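Local coordinates for protein glycoside hydrolase family 43 (Halothermothrix orenii, PDB 4QQS) that hydrolyses O-glycosyl bonds as a five-bladed beta-propeller glycosidase with alpha-L-arabinofuranosidase activity, probably in the breakdown of xylan, at residues I12-P18 with L29-S33; L55-Y61 with L107-N112; R246-I251 with G303-S307. All coordinates share one frame; numbering follows the deposited sequence.

Interaction 1. Residues I12-P18 with L29-S33; sequences ITGIGDP and LYATS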
loop_
_atom_site.group_PDB
_atom_site.type_symbol
_atom_site.label_atom_id
_atom_site.label_comp_id
_atom_site.label_asym_id
_atom_site.label_seq_id
_atom_site.Cartn_x
_atom_site.Cartn_y
_atom_site.Cartn_z
ATOM N N ILE A 12 11.925 -0.431 -12.378
ATOM C CA ILE A 12 10.766 0.431 -12.450
ATOM C C ILE A 12 11.000 1.641 -11.562
ATOM O O ILE A 12 11.105 1.506 -10.348
ATOM C CB ILE A 12 9.511 -0.313 -11.981
ATOM C CG1 ILE A 12 9.250 -1.537 -12.859
ATOM C CG2 ILE A 12 8.307 0.612 -12.005
ATOM C CD1 ILE A 12 8.245 -2.482 -12.268
ATOM N N THR A 13 11.121 2.806 -12.182
ATOM C CA THR A 13 11.371 4.041 -11.466
ATOM C C THR A 13 10.266 5.038 -11.782
ATOM O O THR A 13 9.378 4.775 -12.590
ATOM C CB THR A 13 12.748 4.632 -11.807
ATOM O OG1 THR A 13 12.725 5.104 -13.159
ATOM C CG2 THR A 13 13.865 3.593 -11.619
ATOM N N GLY A 14 10.307 6.173 -11.097
ATOM C CA GLY A 14 9.282 7.190 -11.246
ATOM C C GLY A 14 7.947 6.762 -10.665
ATOM O O GLY A 14 6.893 7.230 -11.115
ATOM N N ILE A 15 7.986 5.890 -9.661
ATOM C CA ILE A 15 6.772 5.382 -9.058
ATOM C C ILE A 15 6.759 5.607 -7.560
ATOM O O ILE A 15 7.712 6.140 -6.987
ATOM C CB ILE A 15 6.543 3.888 -9.411
ATOM C CG1 ILE A 15 7.664 2.975 -8.903
ATOM C CG2 ILE A 15 6.402 3.738 -10.910
ATOM C CD1 ILE A 15 7.722 2.687 -7.407
ATOM N N GLY A 16 5.657 5.193 -6.935
ATOM C CA GLY A 16 5.606 4.963 -5.506
ATOM C C GLY A 16 4.524 3.937 -5.227
ATOM O O GLY A 16 3.678 3.671 -6.075
ATOM N N ASP A 17 4.540 3.354 -4.044
ATOM C CA ASP A 17 3.386 2.674 -3.482
ATOM C C ASP A 17 3.046 1.403 -4.274
ATOM O O ASP A 17 1.951 1.250 -4.808
ATOM C CB ASP A 17 2.199 3.637 -3.399
ATOM C CG ASP A 17 2.588 5.003 -2.841
ATOM O OD1 ASP A 17 2.114 6.024 -3.398
ATOM O OD2 ASP A 17 3.359 5.053 -1.865
ATOM N N PRO A 18 3.997 0.473 -4.361
ATOM C CA PRO A 18 3.784 -0.698 -5.220
ATOM C C PRO A 18 2.854 -1.739 -4.614
ATOM O O PRO A 18 3.146 -2.279 -3.553
ATOM C CB PRO A 18 5.194 -1.267 -5.360
ATOM C CG PRO A 18 5.869 -0.900 -4.087
ATOM C CD PRO A 18 5.357 0.483 -3.793
ATOM N N LEU A 29 1.423 -5.663 -10.812
ATOM C CA LEU A 29 1.878 -4.564 -9.994
ATOM C C LEU A 29 1.191 -3.293 -10.447
ATOM O O LEU A 29 1.237 -2.951 -11.621
ATOM C CB LEU A 29 3.392 -4.413 -10.161
ATOM C CG LEU A 29 4.029 -3.080 -9.747
ATOM C CD1 LEU A 29 4.040 -3.023 -8.270
ATOM C CD2 LEU A 29 5.427 -2.919 -10.287
ATOM N N TYR A 30 0.565 -2.599 -9.504
ATOM C CA TYR A 30 -0.073 -1.312 -9.728
ATOM C C TYR A 30 0.634 -0.326 -8.814
ATOM O O TYR A 30 0.959 -0.672 -7.686
ATOM C CB TYR A 30 -1.565 -1.370 -9.374
ATOM C CG TYR A 30 -2.317 -2.523 -10.001
ATOM C CD1 TYR A 30 -2.326 -3.773 -9.406
ATOM C CD2 TYR A 30 -3.009 -2.369 -11.192
ATOM C CE1 TYR A 30 -3.001 -4.833 -9.960
ATOM C CE2 TYR A 30 -3.697 -3.435 -11.758
ATOM C CZ TYR A 30 -3.681 -4.668 -11.130
ATOM O OH TYR A 30 -4.339 -5.756 -11.647
ATOM N N ALA A 31 0.868 0.899 -9.262
ATOM C CA ALA A 31 1.618 1.854 -8.461
ATOM C C ALA A 31 1.203 3.273 -8.763
ATOM O O ALA A 31 0.685 3.571 -9.843
ATOM C CB ALA A 31 3.125 1.699 -8.704
ATOM N N THR A 32 1.448 4.159 -7.804
ATOM C CA THR A 32 1.489 5.590 -8.090
ATOM C C THR A 32 2.494 5.788 -9.222
ATOM O O THR A 32 3.620 5.297 -9.156
ATOM C CB THR A 32 1.914 6.374 -6.847
ATOM O OG1 THR A 32 1.005 6.068 -5.789
ATOM C CG2 THR A 32 1.924 7.858 -7.111
ATOM N N SER A 33 2.069 6.465 -10.282
ATOM C CA SER A 33 2.815 6.434 -11.526
ATOM C C SER A 33 2.422 7.663 -12.336
ATOM O O SER A 33 3.050 8.716 -12.199
ATOM C CB SER A 33 2.561 5.087 -12.230
ATOM O OG SER A 33 1.173 4.763 -12.296
HETATM O O HOH W 1 4.946 8.787 -9.885
#

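Interaction 2. Residues L55-Y61 with L107-N112; sequences LALDSYY and LGPFKN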
loop_
_atom_site.group_PDB
_atom_site.type_symbol
_atom_site.label_atom_id
_atom_site.label_comp_id
_atom_site.label_asym_id
_atom_site.label_seq_id
_atom_site.Cartn_x
_atom_site.Cartn_y
_atom_site.Cartn_z
ATOM N N LEU A 55 -1.930 1.703 -18.882
ATOM C CA LEU A 55 -2.780 2.212 -17.807
ATOM C C LEU A 55 -3.927 1.252 -17.526
ATOM O O LEU A 55 -4.844 1.101 -18.334
ATOM C CB LEU A 55 -3.341 3.601 -18.134
ATOM C CG LEU A 55 -2.345 4.757 -18.230
ATOM C CD1 LEU A 55 -3.062 6.044 -18.622
ATOM C CD2 LEU A 55 -1.579 4.958 -16.940
ATOM N N ALA A 56 -3.891 0.632 -16.355
ATOM C CA ALA A 56 -5.002 -0.196 -15.895
ATOM C C ALA A 56 -6.235 0.643 -15.583
ATOM O O ALA A 56 -7.357 0.231 -15.858
ATOM C CB ALA A 56 -4.586 -0.973 -14.660
ATOM N N LEU A 57 -6.010 1.807 -14.983
ATOM C CA LEU A 57 -7.053 2.788 -14.700
ATOM C C LEU A 57 -6.591 4.096 -15.333
ATOM O O LEU A 57 -5.498 4.588 -15.053
ATOM C CB LEU A 57 -7.239 2.930 -13.181
ATOM C CG LEU A 57 -8.175 3.901 -12.460
ATOM C CD1 LEU A 57 -7.881 5.358 -12.761
ATOM C CD2 LEU A 57 -9.606 3.569 -12.754
ATOM N N ASP A 58 -7.427 4.626 -16.212
ATOM C CA ASP A 58 -7.171 5.879 -16.886
ATOM C C ASP A 58 -8.372 6.758 -16.604
ATOM O O ASP A 58 -9.478 6.438 -17.023
ATOM C CB ASP A 58 -7.018 5.617 -18.391
ATOM C CG ASP A 58 -6.605 6.850 -19.177
ATOM O OD1 ASP A 58 -6.494 7.938 -18.572
ATOM O OD2 ASP A 58 -6.410 6.731 -20.412
ATOM N N SER A 59 -8.182 7.860 -15.892
ATOM C CA SER A 59 -9.297 8.746 -15.630
ATOM C C SER A 59 -9.838 9.352 -16.923
ATOM O O SER A 59 -10.974 9.818 -16.929
ATOM C CB SER A 59 -8.909 9.841 -14.636
ATOM O OG SER A 59 -7.915 10.703 -15.158
ATOM N N TYR A 60 -9.042 9.334 -18.001
ATOM C CA TYR A 60 -9.474 9.851 -19.297
ATOM C C TYR A 60 -10.240 8.810 -20.097
ATOM O O TYR A 60 -10.794 9.131 -21.135
ATOM C CB TYR A 60 -8.288 10.319 -20.138
ATOM C CG TYR A 60 -7.433 11.422 -19.540
ATOM C CD1 TYR A 60 -7.770 12.057 -18.345
ATOM C CD2 TYR A 60 -6.274 11.824 -20.187
ATOM C CE1 TYR A 60 -6.966 13.053 -17.819
ATOM C CE2 TYR A 60 -5.471 12.812 -19.672
ATOM C CZ TYR A 60 -5.819 13.422 -18.490
ATOM O OH TYR A 60 -5.009 14.412 -17.985
ATOM N N TYR A 61 -10.269 7.567 -19.626
ATOM C CA TYR A 61 -11.124 6.541 -20.221
ATOM C C TYR A 61 -12.560 7.040 -20.228
ATOM O O TYR A 61 -13.018 7.700 -19.295
ATOM C CB TYR A 61 -11.012 5.248 -19.419
ATOM C CG TYR A 61 -11.811 4.075 -19.949
ATOM C CD1 TYR A 61 -11.652 3.636 -21.254
ATOM C CD2 TYR A 61 -12.678 3.373 -19.121
ATOM C CE1 TYR A 61 -12.359 2.558 -21.735
ATOM C CE2 TYR A 61 -13.394 2.289 -19.596
ATOM C CZ TYR A 61 -13.226 1.888 -20.909
ATOM O OH TYR A 61 -13.918 0.814 -21.411
ATOM N N LEU A 107 -5.627 -6.381 -16.159
ATOM C CA LEU A 107 -4.974 -5.322 -16.932
ATOM C C LEU A 107 -5.911 -4.181 -17.302
ATOM O O LEU A 107 -5.489 -3.215 -17.942
ATOM C CB LEU A 107 -4.336 -5.903 -18.195
ATOM C CG LEU A 107 -3.249 -6.946 -17.936
ATOM C CD1 LEU A 107 -2.744 -7.490 -19.256
ATOM C CD2 LEU A 107 -2.087 -6.378 -17.107
ATOM N N GLY A 108 -7.174 -4.281 -16.899
ATOM C CA GLY A 108 -8.129 -3.226 -17.160
ATOM C C GLY A 108 -8.827 -3.378 -18.500
ATOM O O GLY A 108 -8.729 -4.424 -19.144
ATOM N N PRO A 109 -9.546 -2.338 -18.935
ATOM C CA PRO A 109 -9.684 -1.055 -18.247
ATOM C C PRO A 109 -10.575 -1.146 -17.018
ATOM O O PRO A 109 -11.633 -1.771 -17.049
ATOM C CB PRO A 109 -10.326 -0.159 -19.307
ATOM C CG PRO A 109 -11.099 -1.093 -20.166
ATOM C CD PRO A 109 -10.299 -2.358 -20.202
ATOM N N PHE A 110 -10.141 -0.512 -15.937
ATOM C CA PHE A 110 -10.975 -0.368 -14.760
ATOM C C PHE A 110 -11.933 0.805 -14.956
ATOM O O PHE A 110 -11.552 1.862 -15.478
ATOM C CB PHE A 110 -10.113 -0.164 -13.508
ATOM C CG PHE A 110 -9.496 -1.437 -12.994
ATOM C CD1 PHE A 110 -8.393 -2.004 -13.613
ATOM C CD2 PHE A 110 -10.031 -2.090 -11.897
ATOM C CE1 PHE A 110 -7.846 -3.189 -13.144
ATOM C CE2 PHE A 110 -9.479 -3.259 -11.425
ATOM C CZ PHE A 110 -8.393 -3.808 -12.051
ATOM N N LYS A 111 -13.180 0.595 -14.549
ATOM C CA LYS A 111 -14.211 1.615 -14.651
ATOM C C LYS A 111 -14.729 1.963 -13.265
ATOM O O LYS A 111 -14.990 1.081 -12.439
ATOM C CB LYS A 111 -15.366 1.148 -15.533
ATOM C CG LYS A 111 -16.206 0.041 -14.961
ATOM C CD LYS A 111 -17.366 -0.293 -15.882
ATOM C CE LYS A 111 -18.288 -1.313 -15.243
ATOM N NZ LYS A 111 -19.465 -1.611 -16.094
ATOM N N ASN A 112 -14.882 3.253 -12.997
ATOM C CA ASN A 112 -15.385 3.685 -11.702
ATOM C C ASN A 112 -16.768 3.131 -11.442
ATOM O O ASN A 112 -17.640 3.150 -12.313
ATOM C CB ASN A 112 -15.440 5.207 -11.638
ATOM C CG ASN A 112 -14.068 5.831 -11.606
ATOM O OD1 ASN A 112 -13.112 5.227 -11.115
ATOM N ND2 ASN A 112 -13.958 7.050 -12.122
HETATM O O HOH W 2 -6.600 -1.030 -19.403
HETATM O O HOH W 3 -9.544 2.924 -17.112
#

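Interaction 3. Residues R246-I251 with G303-S307; sequences RMDKGI and GPTRS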
loop_
_atom_site.group_PDB
_atom_site.type_symbol
_atom_site.label_atom_id
_atom_site.label_comp_id
_atom_site.label_asym_id
_atom_site.label_seq_id
_atom_site.Cartn_x
_atom_site.Cartn_y
_atom_site.Cartn_z
ATOM N N ARG A 246 19.243 1.380 4.687
ATOM C CA ARG A 246 20.642 0.971 4.747
ATOM C C ARG A 246 21.389 1.879 3.774
ATOM O O ARG A 246 21.627 1.544 2.614
ATOM C CB ARG A 246 20.824 -0.508 4.382
ATOM C CG ARG A 246 20.359 -1.490 5.470
ATOM C CD ARG A 246 21.172 -1.385 6.763
ATOM N NE ARG A 246 22.586 -1.621 6.507
ATOM C CZ ARG A 246 23.137 -2.824 6.396
ATOM N NH1 ARG A 246 22.415 -3.925 6.566
ATOM N NH2 ARG A 246 24.424 -2.920 6.121
ATOM N N MET A 247 21.731 3.068 4.242
ATOM C CA MET A 247 22.349 4.043 3.369
ATOM C C MET A 247 23.726 3.562 2.896
ATOM O O MET A 247 24.174 3.941 1.824
ATOM C CB MET A 247 22.418 5.397 4.075
ATOM C CG MET A 247 21.034 5.931 4.453
ATOM S SD MET A 247 19.958 6.246 3.034
ATOM C CE MET A 247 20.688 7.735 2.371
ATOM N N ASP A 248 24.352 2.673 3.667
ATOM C CA ASP A 248 25.629 2.077 3.279
ATOM C C ASP A 248 25.501 1.142 2.073
ATOM O O ASP A 248 26.498 0.755 1.471
ATOM C CB ASP A 248 26.301 1.375 4.471
ATOM C CG ASP A 248 25.394 0.361 5.193
ATOM O OD1 ASP A 248 24.146 0.526 5.239
ATOM O OD2 ASP A 248 25.961 -0.595 5.775
ATOM N N LYS A 249 24.266 0.792 1.730
ATOM C CA LYS A 249 23.959 -0.011 0.551
ATOM C C LYS A 249 23.171 0.782 -0.512
ATOM O O LYS A 249 22.702 0.208 -1.489
ATOM C CB LYS A 249 23.146 -1.244 0.955
ATOM C CG LYS A 249 23.846 -2.227 1.886
ATOM C CD LYS A 249 22.959 -3.446 2.132
ATOM C CE LYS A 249 23.663 -4.561 2.882
ATOM N NZ LYS A 249 22.751 -5.739 2.992
ATOM N N GLY A 250 22.990 2.086 -0.321
ATOM C CA GLY A 250 22.208 2.889 -1.245
ATOM C C GLY A 250 20.712 2.650 -1.141
ATOM O O GLY A 250 19.984 2.898 -2.106
ATOM N N ILE A 251 20.253 2.222 0.035
ATOM C CA ILE A 251 18.853 1.890 0.263
ATOM C C ILE A 251 18.242 2.931 1.192
ATOM O O ILE A 251 18.516 2.949 2.385
ATOM C CB ILE A 251 18.701 0.483 0.856
ATOM C CG1 ILE A 251 19.367 -0.580 -0.029
ATOM C CG2 ILE A 251 17.218 0.167 1.032
ATOM C CD1 ILE A 251 19.463 -1.936 0.659
ATOM N N GLY A 303 16.004 -8.238 4.958
ATOM C CA GLY A 303 16.295 -7.115 4.092
ATOM C C GLY A 303 16.401 -5.819 4.867
ATOM O O GLY A 303 16.352 -5.806 6.099
ATOM N N PRO A 304 16.518 -4.711 4.149
ATOM C CA PRO A 304 16.434 -4.629 2.688
ATOM C C PRO A 304 17.726 -5.074 2.018
ATOM O O PRO A 304 18.817 -4.788 2.523
ATOM C CB PRO A 304 16.191 -3.144 2.459
ATOM C CG PRO A 304 16.936 -2.487 3.585
ATOM C CD PRO A 304 16.730 -3.390 4.766
ATOM N N THR A 305 17.610 -5.766 0.889
ATOM C CA THR A 305 18.783 -6.264 0.183
ATOM C C THR A 305 19.026 -5.514 -1.115
ATOM O O THR A 305 18.106 -4.996 -1.749
ATOM C CB THR A 305 18.671 -7.757 -0.164
ATOM O OG1 THR A 305 17.634 -7.954 -1.131
ATOM C CG2 THR A 305 18.422 -8.595 1.060
ATOM N N ARG A 306 20.300 -5.487 -1.506
ATOM C CA ARG A 306 20.728 -4.978 -2.806
ATOM C C ARG A 306 21.868 -5.819 -3.351
ATOM O O ARG A 306 22.792 -5.294 -3.955
ATOM C CB ARG A 306 21.211 -3.539 -2.685
ATOM C CG ARG A 306 20.109 -2.563 -2.527
ATOM C CD ARG A 306 19.409 -2.367 -3.823
ATOM N NE ARG A 306 19.453 -0.966 -4.223
ATOM C CZ ARG A 306 18.463 -0.097 -4.045
ATOM N NH1 ARG A 306 17.318 -0.464 -3.467
ATOM N NH2 ARG A 306 18.612 1.151 -4.460
ATOM N N SER A 307 21.804 -7.116 -3.107
ATOM C CA SER A 307 22.778 -8.069 -3.612
ATOM C C SER A 307 21.989 -9.283 -4.071
ATOM O O SER A 307 20.828 -9.423 -3.717
ATOM C CB SER A 307 23.756 -8.461 -2.512
ATOM O OG SER A 307 23.075 -9.006 -1.398
HETATM O O HOH W 4 22.265 -6.665 0.230
HETATM O O HOH W 5 20.076 -5.436 4.680
#

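Interaction 1. Residues I12-P18 with L29-S33
Gly-16 and Thr-32 form an antiparallel hydrogen-bonded pair where strand 16-18 runs against strand 29-32, the axes of these short pieces approaching to 4.7 Å at 160°. The two bonds of the pair are unequal: Gly-16 N donates to Thr-32 O over 3.0 Å, whereas the return bond from Thr-32 N to Gly-16 O is weak, bent to 120° at the hydrogen. Ahead of the pair, Gly-14 and Ile-15 form a G1 beta bulge facing Arg-285, and a water joins Gly-14 O to Ser-33 O. The polar side-chain link is short: Thr-32 OG1 donates to Asp-17 OD1 over 2.6 Å, on the anti lone pair of that oxygen. Ala-73 N bonds Thr-32 OG1 and so positions the hydroxyl that meets OD1; with a weak bond from His-273 NE2 at OD2, the two contacts probably restrain rotation of the carboxylate. Asp-17 is the predicted proton acceptor; its side chain lies about 6 Å from that of the predicted proton donor, Glu-195. With an alanine in place of Asp-17 the carboxylate is gone, which would probably leave the Thr-32 hydroxyl without this acceptor and the site without its predicted proton acceptor. Apolar contacts fill another part of the interface. With CG anti to the backbone N (chi1 162°), Leu-29 spreads its fork between two partners: CD2 meets Ile-12 CD1 tip to tip, tightly at 3.5 Å, and CD1 lies 3.6 Å from Pro-18 CB. Ile-15 CB rests 4.1 Å from Ala-31 CB. The contact belongs to the hairpin of strands 16-23 and 26-32; Trp-42 of strand 38-44 and Val-287 of strand 285-295 pack on Ile-12, Ile-15 and Leu-29, while strand 72-79 meets Asp-17, Tyr-30 and Thr-32.

Interaction 2. Residues L55-Y61 with L107-N112
Leu-57 and Phe-110 make the apolar centre, their side chains crossing at about a right angle with Leu-57 CD2 3.8 Å from Phe-110 CB. Ala-56 adds its CB, 4.1 Å from Phe-110 CD1, and its carbonyl oxygen lies in plane at the edge of the phenyl ring. Farther out, Pro-109, which follows a cis peptide bond, lays CB over one face of Tyr-61: a CH-pi contact 4.0 Å from the ring centroid and 15° off its normal. Tyr-61 CG stands anti to the backbone N (chi1 -178°), carrying the ring across to the proline. One direct hydrogen bond ties the backbones, from Phe-110 N to Ala-56 O at 2.9 Å and a nearly straight 168°. Gly-108 is close by, where a CB would collide with Ala-56 O. At the polar edge a water accepts from Asp-58 N and donates to Phe-110 O, while Asp-58 OD1 receives Tyr-60 N in an Asx turn and OD2 forms a salt bridge with Arg-37. A contact between successive propeller blades, it joins strand 51-58, outermost in the first four-stranded sheet and bulged opposite Phe-39, to the approach to edge strand 111-112 of the second, over Met-85 of strand 82-90 and Ala-101 of strand 96-103.

Interaction 3. Residues R246-I251 with G303-S307
Ile-251 packs between Pro-304 and Arg-306, and this is the dense part of the contact. Its CG2 branch touches the proline ring, 3.7 Å from Pro-304 CG, while the CG1-CD1 arm slides past Arg-306 in the opposite direction, CD1 also reaching 3.5 Å from Pro-304 O. With CG1 anti to its carbonyl carbon (chi1 -56°), the isoleucine brings CG1 over one face of the Arg-306 guanidinium, 3.8 Å above the plane and toward its rim. Gly-250 O lies 3.2 Å from Arg-306 NH2, but the angle is too poor for a hydrogen bond; Arg-306 NH1 has a weak one to Thr-274 OG1.

By contrast, the outer side is joined through solvent. Lys-249, extended beyond CG, sends NZ to two waters: one, 3.0 Å from NZ, accepts from Arg-306 N and also bonds Ser-307 OG; the other donates to Pro-304 O over 2.6 Å. Arg-246 touches Pro-304 only loosely, CG to CG at 4.0 Å, its guanidinium being turned side-on to Asp-248: NE bonds OD1 and NH2 bonds OD2. Arg-246 O accepts from Lys-249 N, the bond of the short 3-10 turn 247-249, and from Ile-251 N, where Gly-250 and Ile-251 form a G1 beta bulge. The contact thus joins the loop before strand 257-261 to the chain following strand 298-302, over Tyr-272 and Thr-274 of strand 268-275.

Overall arrangement
The three contacts follow in series along the chain, interaction 1 closing before interaction 2 opens and interaction 3 coming last. Interactions 1 and 2 reach the same sheet, strands 16-23 to 51-58, with centres 16 Å apart; they touch where Tyr-30 CE2 packs 3.9 Å from Ala-56 CB. Interaction 1 is the more central and holds the predicted proton acceptor, close to the predicted donor, and its bonds to Arg-285 tie the first sheet to the last, consistent with closure of the propeller ring. Interaction 2 joins the first sheet to the second at the periphery. Interaction 3, 35 Å from interaction 2 between centres, joins the loop before the last sheet to the chain that follows it.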